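Local coordinates for putative uncharacterized protein (Chaetomium thermophilum, PDB 4XRI), which is an importin-beta (karyopherin-95) nuclear transport receptor that carries protein cargo into the nucleus and probably binds a small Ran-type GTPase, at residues A[36-39]-A[44-47]; A[47-52]-A[67-72]; A[87-92]-A[96-101]; A[54-57]-A[62-65]. The protein carries 2 engineered substitutions. One frame throughout, in Å; residues are numbered along the deposited sequence.

Contact 1: A[36-39]-A[44-47]; sequences HAAE and QYLL
Ala38 sets its methyl over one face of the Tyr45 phenol ring in a CH-pi contact: CB of Ala38 stands 3.8 Å from the ring centroid and 22° off the ring normal. It is displaced toward the CD2-CE2 side, where the gap from Ala38 CB to Tyr45 CD2 is 3.6 Å. Ala37 meets the other delta carbon, its CB lying 3.7 Å from CD1 of Tyr45 on an oblique approach. Ala38 and Ala37 thus touch the CD2 and CD1 flanks of one ring, the first over a face and the second obliquely, and the backbone between them also lies close, CA of Ala38 being 3.8 Å from Tyr45 CG. The small methyls let the segments come near, with CA of Ala38 and CA of Tyr45 5.5 Å apart. This is a tight turn between consecutive helices of an all-helical HEAT-repeat solenoid: residues 36-39 lie in the last turn of helix 24-40 and residues 44-47 belong to helix 42-54. What aims the ring back at the first helix is the Tyr45 side-chain torsion, which swings CG opposite the backbone N (chi1 178°). Farther out, Tyr45 packs on Ala69 of helix 60-72 and on Ala73 just beyond it, while Asn41 OD1 is hydrogen-bonded to Gln44 N.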
loop_
_atom_site.group_PDB
_atom_site.type_symbol
_atom_site.label_atom_id
_atom_site.label_comp_id
_atom_site.label_asym_id
_atom_site.label_seq_id
_atom_site.Cartn_x
_atom_site.Cartn_y
_atom_site.Cartn_z
ATOM N N HIS A 36 2.049 19.302 31.455
ATOM C CA HIS A 36 2.761 20.108 32.438
ATOM C C HIS A 36 2.866 19.375 33.767
ATOM O O HIS A 36 3.913 19.394 34.418
ATOM C CB HIS A 36 2.067 21.457 32.636
ATOM C CG HIS A 36 2.496 22.180 33.874
ATOM N ND1 HIS A 36 1.644 22.411 34.936
ATOM C CD2 HIS A 36 3.688 22.716 34.228
ATOM C CE1 HIS A 36 2.292 23.062 35.883
ATOM N NE2 HIS A 36 3.535 23.259 35.480
ATOM N N ALA A 37 1.775 18.728 34.162
ATOM C CA ALA A 37 1.746 17.954 35.397
ATOM C C ALA A 37 2.742 16.803 35.351
ATOM O O ALA A 37 3.401 16.501 36.342
ATOM C CB ALA A 37 0.343 17.428 35.660
ATOM N N ALA A 38 2.857 16.172 34.188
ATOM C CA ALA A 38 3.773 15.053 34.015
ATOM C C ALA A 38 5.220 15.528 33.985
ATOM O O ALA A 38 6.148 14.735 34.141
ATOM C CB ALA A 38 3.442 14.289 32.742
ATOM N N GLU A 39 5.406 16.825 33.773
ATOM C CA GLU A 39 6.736 17.413 33.685
ATOM C C GLU A 39 7.204 17.921 35.047
ATOM O O GLU A 39 8.373 17.774 35.398
ATOM C CB GLU A 39 6.747 18.553 32.663
ATOM C CG GLU A 39 6.775 18.086 31.206
ATOM C CD GLU A 39 6.515 19.205 30.205
ATOM O OE1 GLU A 39 6.319 20.364 30.629
ATOM O OE2 GLU A 39 6.503 18.917 28.989
ATOM N N GLN A 44 3.912 12.151 41.153
ATOM C CA GLN A 44 2.653 12.656 41.687
ATOM C C GLN A 44 1.567 12.612 40.618
ATOM O O GLN A 44 0.391 12.395 40.917
ATOM C CB GLN A 44 2.825 14.081 42.214
ATOM C CG GLN A 44 1.927 14.414 43.393
ATOM C CD GLN A 44 2.233 13.567 44.616
ATOM O OE1 GLN A 44 3.335 13.036 44.760
ATOM N NE2 GLN A 44 1.253 13.433 45.502
ATOM N N TYR A 45 1.980 12.822 39.372
ATOM C CA TYR A 45 1.092 12.702 38.220
ATOM C C TYR A 45 0.544 11.281 38.130
ATOM O O TYR A 45 -0.651 11.077 37.916
ATOM C CB TYR A 45 1.839 13.084 36.938
ATOM C CG TYR A 45 1.041 12.963 35.656
ATOM C CD1 TYR A 45 -0.057 13.779 35.415
ATOM C CD2 TYR A 45 1.412 12.057 34.669
ATOM C CE1 TYR A 45 -0.779 13.679 34.236
ATOM C CE2 TYR A 45 0.699 11.950 33.488
ATOM C CZ TYR A 45 -0.393 12.766 33.276
ATOM O OH TYR A 45 -1.106 12.662 32.103
ATOM N N LEU A 46 1.427 10.304 38.312
ATOM C CA LEU A 46 1.043 8.897 38.277
ATOM C C LEU A 46 0.074 8.554 39.402
ATOM O O LEU A 46 -0.951 7.912 39.174
ATOM C CB LEU A 46 2.277 7.995 38.367
ATOM C CG LEU A 46 3.296 8.099 37.233
ATOM C CD1 LEU A 46 4.310 6.968 37.324
ATOM C CD2 LEU A 46 2.603 8.104 35.882
ATOM N N LEU A 47 0.411 8.984 40.614
ATOM C CA LEU A 47 -0.423 8.736 41.785
ATOM C C LEU A 47 -1.818 9.320 41.626
ATOM O O LEU A 47 -2.817 8.641 41.863
ATOM C CB LEU A 47 0.232 9.315 43.038
ATOM C CG LEU A 47 1.345 8.467 43.649
ATOM C CD1 LEU A 47 1.996 9.194 44.812
ATOM C CD2 LEU A 47 0.771 7.140 44.099
#

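Contact 2: A[47-52]-A[67-72]; sequences LTLVQA and GIALKN
Leu49 and Leu70 meet at the tight centre of this helix pair, both CB atoms directed at the opposite helix and 4.0 Å from each other. From there Leu49 reaches along the backbone of the second helix: its CD1 methyl lies 3.5 Å from the amide N of Leu70 and also touches the CB of Ala69, at 3.8 Å. The second methyl, CD2, grazes the same alanine. One leucine therefore straddles the junction between Ala69 and Leu70, using one branch for the peptide and both for the alanine. On the other flank Leu70 answers toward Val50, its CD2 methyl resting 3.7 Å from the CB of Val50 and a little farther from CG2, the two side chains meeting at a slant. The Leu70 chi1 of 177° carries CG away from its own amide and sends this branch to the valine. The side-chain contacts are all apolar, and no hydrogen bond crosses. The helix axes approach to 8.6 Å and run roughly antiparallel, at 145°.

On the looser side, Gln51 of the first helix and Asn72 of the second are exposed. Lys71 points away from the first helix, packs on helix 114-131 and bonds through NZ to OD1 of Asn72, 2.8 Å away. Around the pair, Ile12 packs on Leu49, Leu104 on Val50 and Val123 on Leu70, so the pair is flanked by helices 11-19, 95-108 and 114-131 in the N-terminal part of the helical solenoid.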
loop_
_atom_site.group_PDB
_atom_site.type_symbol
_atom_site.label_atom_id
_atom_site.label_comp_id
_atom_site.label_asym_id
_atom_site.label_seq_id
_atom_site.Cartn_x
_atom_site.Cartn_y
_atom_site.Cartn_z
ATOM N N LEU A 47 0.411 8.984 40.614
ATOM C CA LEU A 47 -0.423 8.736 41.785
ATOM C C LEU A 47 -1.818 9.320 41.626
ATOM O O LEU A 47 -2.817 8.641 41.863
ATOM C CB LEU A 47 0.232 9.315 43.038
ATOM C CG LEU A 47 1.345 8.467 43.649
ATOM C CD1 LEU A 47 1.996 9.194 44.812
ATOM C CD2 LEU A 47 0.771 7.140 44.099
ATOM N N THR A 48 -1.871 10.587 41.229
ATOM C CA THR A 48 -3.135 11.282 41.023
ATOM C C THR A 48 -4.034 10.531 40.048
ATOM O O THR A 48 -5.222 10.328 40.303
ATOM C CB THR A 48 -2.910 12.712 40.490
ATOM O OG1 THR A 48 -2.080 13.439 41.405
ATOM C CG2 THR A 48 -4.239 13.435 40.329
ATOM N N LEU A 49 -3.445 10.107 38.937
ATOM C CA LEU A 49 -4.188 9.434 37.878
ATOM C C LEU A 49 -4.687 8.052 38.288
ATOM O O LEU A 49 -5.832 7.694 38.008
ATOM C CB LEU A 49 -3.327 9.316 36.620
ATOM C CG LEU A 49 -3.144 10.605 35.822
ATOM C CD1 LEU A 49 -2.290 10.333 34.596
ATOM C CD2 LEU A 49 -4.496 11.173 35.423
ATOM N N VAL A 50 -3.834 7.278 38.950
ATOM C CA VAL A 50 -4.216 5.929 39.350
ATOM C C VAL A 50 -5.251 5.977 40.474
ATOM O O VAL A 50 -6.084 5.078 40.601
ATOM C CB VAL A 50 -2.991 5.085 39.791
ATOM C CG1 VAL A 50 -2.456 5.538 41.142
ATOM C CG2 VAL A 50 -3.353 3.606 39.823
ATOM N N GLN A 51 -5.208 7.035 41.279
ATOM C CA GLN A 51 -6.174 7.198 42.359
ATOM C C GLN A 51 -7.545 7.545 41.793
ATOM O O GLN A 51 -8.569 7.048 42.267
ATOM C CB GLN A 51 -5.714 8.272 43.345
ATOM C CG GLN A 51 -4.717 7.770 44.377
ATOM C CD GLN A 51 -4.229 8.866 45.304
ATOM O OE1 GLN A 51 -3.996 9.997 44.878
ATOM N NE2 GLN A 51 -4.077 8.537 46.583
ATOM N N ALA A 52 -7.553 8.397 40.772
ATOM C CA ALA A 52 -8.788 8.776 40.093
ATOM C C ALA A 52 -9.375 7.584 39.347
ATOM O O ALA A 52 -10.591 7.459 39.201
ATOM C CB ALA A 52 -8.537 9.928 39.138
ATOM N N GLY A 67 -7.235 6.380 33.558
ATOM C CA GLY A 67 -6.477 5.176 33.277
ATOM C C GLY A 67 -5.724 5.255 31.965
ATOM O O GLY A 67 -4.588 4.794 31.863
ATOM N N ILE A 68 -6.360 5.841 30.955
ATOM C CA ILE A 68 -5.731 5.998 29.649
ATOM C C ILE A 68 -4.553 6.956 29.733
ATOM O O ILE A 68 -3.478 6.685 29.195
ATOM C CB ILE A 68 -6.725 6.515 28.588
ATOM C CG1 ILE A 68 -7.872 5.523 28.410
ATOM C CG2 ILE A 68 -6.018 6.746 27.264
ATOM C CD1 ILE A 68 -7.414 4.106 28.189
ATOM N N ALA A 69 -4.763 8.075 30.421
ATOM C CA ALA A 69 -3.715 9.067 30.624
ATOM C C ALA A 69 -2.535 8.461 31.372
ATOM O O ALA A 69 -1.378 8.725 31.046
ATOM C CB ALA A 69 -4.262 10.271 31.381
ATOM N N LEU A 70 -2.844 7.645 32.374
ATOM C CA LEU A 70 -1.831 6.945 33.155
ATOM C C LEU A 70 -1.030 5.990 32.279
ATOM O O LEU A 70 0.199 5.960 32.337
ATOM C CB LEU A 70 -2.484 6.181 34.308
ATOM C CG LEU A 70 -1.570 5.329 35.189
ATOM C CD1 LEU A 70 -0.536 6.193 35.889
ATOM C CD2 LEU A 70 -2.399 4.547 36.200
ATOM N N LYS A 71 -1.742 5.211 31.471
ATOM C CA LYS A 71 -1.120 4.299 30.520
ATOM C C LYS A 71 -0.177 5.047 29.583
ATOM O O LYS A 71 0.943 4.604 29.326
ATOM C CB LYS A 71 -2.192 3.558 29.712
ATOM C CG LYS A 71 -1.651 2.566 28.687
ATOM C CD LYS A 71 -1.662 3.139 27.273
ATOM C CE LYS A 71 -3.069 3.489 26.814
ATOM N NZ LYS A 71 -3.076 3.993 25.410
ATOM N N ASN A 72 -0.641 6.187 29.082
ATOM C CA ASN A 72 0.131 6.984 28.137
ATOM C C ASN A 72 1.304 7.710 28.780
ATOM O O ASN A 72 2.141 8.290 28.087
ATOM C CB ASN A 72 -0.773 8.004 27.447
ATOM C CG ASN A 72 -1.719 7.368 26.452
ATOM O OD1 ASN A 72 -1.462 6.277 25.946
ATOM N ND2 ASN A 72 -2.818 8.052 26.159
#

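Contact 3: A[87-92]-A[96-101]; sequences AKWLNQ and ETRTRV. With SO4 (sulfate ion), chain F.
Trp89 offers one face of its indole to the aliphatic stem of Arg98 and an edge to Val101. CD of Arg98 lies 3.6 Å from NE1 of Trp89 and 4.0 Å from the centroid of the five-membered ring, 29° off its normal: a CH-pi contact made by a methylene. CG of Arg98 follows over the CE2-CZ2 bond, toward the rim. The guanidinium itself does not stack, its plane being turned 66° from that of the indole. Val101 comes from the opposite direction to the far rim, where its CG1 is 3.9 Å from CH2 of Trp89. With CG of Trp89 lying anti to the backbone N, the indole is directed toward these partners, and Glu131 OE2 takes a hydrogen bond from NE1.

Leu90, next in sequence, adds its carbonyl O, which approaches Arg98 NH2 without a hydrogen bond. A bend at chi3 of Arg98 (-59°) takes the guanidinium off the indole to the sulfate, a probable crystallisation ion. O4 receives bonds from both NH1 and NH2, each 2.9 Å long and neither straight, so one oxygen is forked between two donors; Gln95 N also bonds the sulfate. Gln95 OE1 and Thr93 OG1 hold NH1 and NH2 respectively. After Gln92 leaves helical geometry, a short turn leads into helix 95-108: a sharp interhelical corner of a HEAT-type solenoid.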
loop_
_atom_site.group_PDB
_atom_site.type_symbol
_atom_site.label_atom_id
_atom_site.label_comp_id
_atom_site.label_asym_id
_atom_site.label_seq_id
_atom_site.Cartn_x
_atom_site.Cartn_y
_atom_site.Cartn_z
ATOM N N ALA A 87 11.460 4.488 30.096
ATOM C CA ALA A 87 12.592 4.886 30.925
ATOM C C ALA A 87 12.114 5.754 32.084
ATOM O O ALA A 87 12.697 5.733 33.172
ATOM C CB ALA A 87 13.624 5.628 30.100
ATOM N N LYS A 88 11.047 6.512 31.843
ATOM C CA LYS A 88 10.461 7.361 32.873
ATOM C C LYS A 88 9.870 6.520 34.002
ATOM O O LYS A 88 9.963 6.893 35.173
ATOM C CB LYS A 88 9.386 8.278 32.282
ATOM C CG LYS A 88 9.907 9.278 31.259
ATOM C CD LYS A 88 8.829 10.279 30.857
ATOM C CE LYS A 88 8.425 11.159 32.032
ATOM N NZ LYS A 88 7.360 12.133 31.660
ATOM N N TRP A 89 9.270 5.386 33.654
ATOM C CA TRP A 89 8.725 4.490 34.669
ATOM C C TRP A 89 9.848 3.853 35.475
ATOM O O TRP A 89 9.771 3.746 36.700
ATOM C CB TRP A 89 7.857 3.397 34.044
ATOM C CG TRP A 89 7.422 2.359 35.043
ATOM C CD1 TRP A 89 8.050 1.180 35.329
ATOM C CD2 TRP A 89 6.269 2.414 35.892
ATOM N NE1 TRP A 89 7.358 0.496 36.299
ATOM C CE2 TRP A 89 6.258 1.231 36.660
ATOM C CE3 TRP A 89 5.243 3.346 36.073
ATOM C CZ2 TRP A 89 5.265 0.958 37.598
ATOM C CZ3 TRP A 89 4.254 3.072 37.001
ATOM C CH2 TRP A 89 4.273 1.888 37.753
ATOM N N LEU A 90 10.893 3.431 34.772
ATOM C CA LEU A 90 12.013 2.743 35.398
ATOM C C LEU A 90 12.864 3.654 36.282
ATOM O O LEU A 90 13.206 3.285 37.406
ATOM C CB LEU A 90 12.899 2.098 34.328
ATOM C CG LEU A 90 12.403 0.788 33.711
ATOM C CD1 LEU A 90 13.390 0.281 32.665
ATOM C CD2 LEU A 90 12.179 -0.257 34.792
ATOM N N ASN A 91 13.201 4.841 35.784
ATOM C CA ASN A 91 14.230 5.651 36.433
ATOM C C ASN A 91 13.789 7.006 36.985
ATOM O O ASN A 91 14.590 7.711 37.599
ATOM C CB ASN A 91 15.383 5.879 35.455
ATOM C CG ASN A 91 16.175 4.616 35.187
ATOM O OD1 ASN A 91 16.469 3.848 36.104
ATOM N ND2 ASN A 91 16.517 4.390 33.925
ATOM N N GLN A 92 12.532 7.378 36.776
ATOM C CA GLN A 92 12.062 8.668 37.270
ATOM C C GLN A 92 10.930 8.515 38.277
ATOM O O GLN A 92 10.215 9.470 38.585
ATOM C CB GLN A 92 11.632 9.555 36.103
ATOM C CG GLN A 92 12.797 9.952 35.210
ATOM C CD GLN A 92 12.378 10.806 34.034
ATOM O OE1 GLN A 92 12.790 10.563 32.900
ATOM N NE2 GLN A 92 11.562 11.821 34.299
ATOM N N GLU A 96 8.226 3.121 45.995
ATOM C CA GLU A 96 6.977 3.331 46.720
ATOM C C GLU A 96 5.851 3.732 45.771
ATOM O O GLU A 96 4.731 3.229 45.877
ATOM C CB GLU A 96 7.154 4.394 47.806
ATOM C CG GLU A 96 5.897 4.651 48.621
ATOM C CD GLU A 96 6.094 5.710 49.689
ATOM O OE1 GLU A 96 7.259 6.027 50.015
ATOM O OE2 GLU A 96 5.080 6.228 50.202
ATOM N N THR A 97 6.155 4.632 44.842
ATOM C CA THR A 97 5.172 5.084 43.862
ATOM C C THR A 97 4.777 3.949 42.926
ATOM O O THR A 97 3.593 3.746 42.645
ATOM C CB THR A 97 5.701 6.264 43.027
ATOM O OG1 THR A 97 6.041 7.351 43.895
ATOM C CG2 THR A 97 4.648 6.730 42.029
ATOM N N ARG A 98 5.773 3.209 42.446
ATOM C CA ARG A 98 5.525 2.083 41.550
ATOM C C ARG A 98 4.663 1.017 42.214
ATOM O O ARG A 98 3.715 0.514 41.614
ATOM C CB ARG A 98 6.841 1.465 41.079
ATOM C CG ARG A 98 7.641 2.355 40.152
ATOM C CD ARG A 98 8.763 1.589 39.470
ATOM N NE ARG A 98 9.699 1.007 40.427
ATOM C CZ ARG A 98 10.771 1.633 40.899
ATOM N NH1 ARG A 98 11.568 1.023 41.766
ATOM N NH2 ARG A 98 11.045 2.870 40.504
ATOM N N THR A 99 5.002 0.679 43.455
ATOM C CA THR A 99 4.246 -0.306 44.219
ATOM C C THR A 99 2.802 0.145 44.406
ATOM O O THR A 99 1.870 -0.653 44.307
ATOM C CB THR A 99 4.885 -0.559 45.599
ATOM O OG1 THR A 99 6.233 -1.013 45.424
ATOM C CG2 THR A 99 4.097 -1.608 46.373
ATOM N N ARG A 100 2.628 1.435 44.665
ATOM C CA ARG A 100 1.307 2.006 44.878
ATOM C C ARG A 100 0.469 1.972 43.603
ATOM O O ARG A 100 -0.699 1.580 43.629
ATOM C CB ARG A 100 1.427 3.441 45.388
ATOM C CG ARG A 100 0.102 4.098 45.710
ATOM C CD ARG A 100 -0.599 3.409 46.861
ATOM N NE ARG A 100 -1.849 4.080 47.209
ATOM C CZ ARG A 100 -2.774 3.567 48.013
ATOM N NH1 ARG A 100 -3.880 4.249 48.273
ATOM N NH2 ARG A 100 -2.596 2.369 48.553
ATOM N N VAL A 101 1.068 2.393 42.493
ATOM C CA VAL A 101 0.386 2.396 41.203
ATOM C C VAL A 101 -0.001 0.979 40.796
ATOM O O VAL A 101 -1.126 0.730 40.361
ATOM C CB VAL A 101 1.262 3.024 40.098
ATOM C CG1 VAL A 101 0.637 2.807 38.726
ATOM C CG2 VAL A 101 1.464 4.507 40.365
HETATM S S SO4 F . 13.952 3.314 43.646
HETATM O O1 SO4 F . 14.670 2.058 43.449
HETATM O O2 SO4 F . 14.890 4.430 43.578
HETATM O O3 SO4 F . 13.301 3.305 44.954
HETATM O O4 SO4 F . 12.945 3.465 42.599
#

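Contact 4: A[54-57]-A[62-65]; sequences ANES and IRAA
Asn55 O and Glu56 CA lie over one and the same face of the Arg63 guanidinium, both displaced toward its rim, the carbonyl oxygen 3.0 Å above the plane. The Glu56 carboxylate stands almost upright to the guanidinium, their planes 87° apart, and spans its two terminal nitrogens in a salt bridge. NH1 of Arg63 gives OE1 of Glu56 a weak bond of 3.0 Å, while NH2 reaches OE2 at 3.1 Å and a straighter 153°. OE2 is met from well above the carboxylate plane, so this is a twisted pairing and not a coplanar, end-on one. Although Asn55 O sits 3.0 Å from Arg63 NE, the angle is too poor for a hydrogen bond; NE donates instead to Leu53 O at the end of helix 42-54.

The arrangement ties the loop between helices 42-54 and 60-72 of the HEAT-repeat solenoid to the first turn of the second helix. The loop has its own brace, an Asx turn: OD1 of Asn55 accepts the amide of Ser57 at 2.8 Å. Glu56 folds back at chi2 (-68°), which brings its carboxylate round to an arginine that its CB points away from. Ser111 OG bonds OE2 of Glu56 and, weakly, NH1 of Arg63, and Thr108 of helix 95-108 packs against the arginine, which is buried despite its charge.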
loop_
_atom_site.group_PDB
_atom_site.type_symbol
_atom_site.label_atom_id
_atom_site.label_comp_id
_atom_site.label_asym_id
_atom_site.label_seq_id
_atom_site.Cartn_x
_atom_site.Cartn_y
_atom_site.Cartn_z
ATOM N N ALA A 54 -9.012 4.491 40.431
ATOM C CA ALA A 54 -9.451 3.539 41.445
ATOM C C ALA A 54 -10.676 4.033 42.213
ATOM O O ALA A 54 -11.303 3.271 42.950
ATOM C CB ALA A 54 -8.310 3.241 42.411
ATOM N N ASN A 55 -11.018 5.303 42.032
ATOM C CA ASN A 55 -12.119 5.919 42.769
ATOM C C ASN A 55 -13.488 5.415 42.313
ATOM O O ASN A 55 -13.952 5.747 41.223
ATOM C CB ASN A 55 -12.052 7.444 42.631
ATOM C CG ASN A 55 -13.021 8.164 43.557
ATOM O OD1 ASN A 55 -13.878 7.547 44.190
ATOM N ND2 ASN A 55 -12.892 9.485 43.629
ATOM N N GLU A 56 -14.140 4.630 43.166
ATOM C CA GLU A 56 -15.452 4.069 42.850
ATOM C C GLU A 56 -16.570 5.109 42.897
ATOM O O GLU A 56 -17.696 4.836 42.479
ATOM C CB GLU A 56 -15.787 2.927 43.812
ATOM C CG GLU A 56 -14.881 1.718 43.681
ATOM C CD GLU A 56 -15.072 0.979 42.369
ATOM O OE1 GLU A 56 -16.141 1.133 41.739
ATOM O OE2 GLU A 56 -14.146 0.245 41.968
ATOM N N SER A 57 -16.262 6.295 43.410
ATOM C CA SER A 57 -17.261 7.353 43.521
ATOM C C SER A 57 -17.326 8.200 42.251
ATOM O O SER A 57 -18.194 9.063 42.112
ATOM C CB SER A 57 -16.967 8.243 44.731
ATOM O OG SER A 57 -17.036 7.503 45.938
ATOM N N ILE A 62 -14.757 9.159 33.380
ATOM C CA ILE A 62 -13.682 9.896 34.036
ATOM C C ILE A 62 -12.562 8.943 34.436
ATOM O O ILE A 62 -11.383 9.212 34.191
ATOM C CB ILE A 62 -14.179 10.651 35.284
ATOM C CG1 ILE A 62 -15.204 11.714 34.890
ATOM C CG2 ILE A 62 -13.007 11.295 36.019
ATOM C CD1 ILE A 62 -14.673 12.728 33.901
ATOM N N ARG A 63 -12.943 7.828 35.051
ATOM C CA ARG A 63 -11.987 6.822 35.497
ATOM C C ARG A 63 -11.215 6.230 34.325
ATOM O O ARG A 63 -10.006 6.017 34.413
ATOM C CB ARG A 63 -12.706 5.713 36.266
ATOM C CG ARG A 63 -13.463 6.207 37.481
ATOM C CD ARG A 63 -14.249 5.088 38.131
ATOM N NE ARG A 63 -13.381 4.083 38.734
ATOM C CZ ARG A 63 -13.822 2.988 39.345
ATOM N NH1 ARG A 63 -15.125 2.755 39.423
ATOM N NH2 ARG A 63 -12.961 2.123 39.866
ATOM N N ALA A 64 -11.925 5.960 33.232
ATOM C CA ALA A 64 -11.298 5.446 32.022
ATOM C C ALA A 64 -10.284 6.450 31.494
ATOM O O ALA A 64 -9.159 6.088 31.154
ATOM C CB ALA A 64 -12.349 5.137 30.962
ATOM N N ALA A 65 -10.694 7.715 31.441
ATOM C CA ALA A 65 -9.827 8.802 30.997
ATOM C C ALA A 65 -8.553 8.875 31.830
ATOM O O ALA A 65 -7.459 9.057 31.294
ATOM C CB ALA A 65 -10.571 10.125 31.060
#

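How the contacts relate
All four contacts lie in the N-terminal part of the helical solenoid, on the same side of the chain's centre. Contacts 1 and 2 share Leu47 and helix 42-54, with centres about 9 Å apart, and Leu46 CD2 meets Leu70 CD1 at 3.7 Å between them. Contact 4 is nested in the loop that contact 2 closes; Ala52 O of contact 2 lies 3.6 Å from Arg63 CG. Contact 3 follows in sequence and touches contacts 1 and 2 through Leu47, whose CD2 is 3.5 Å from Arg100 CG, and contact 1 also through Leu46 on Trp89. Contacts 3 and 4 do not touch, their centres being about 21 Å apart; the sulfate binds at contact 3.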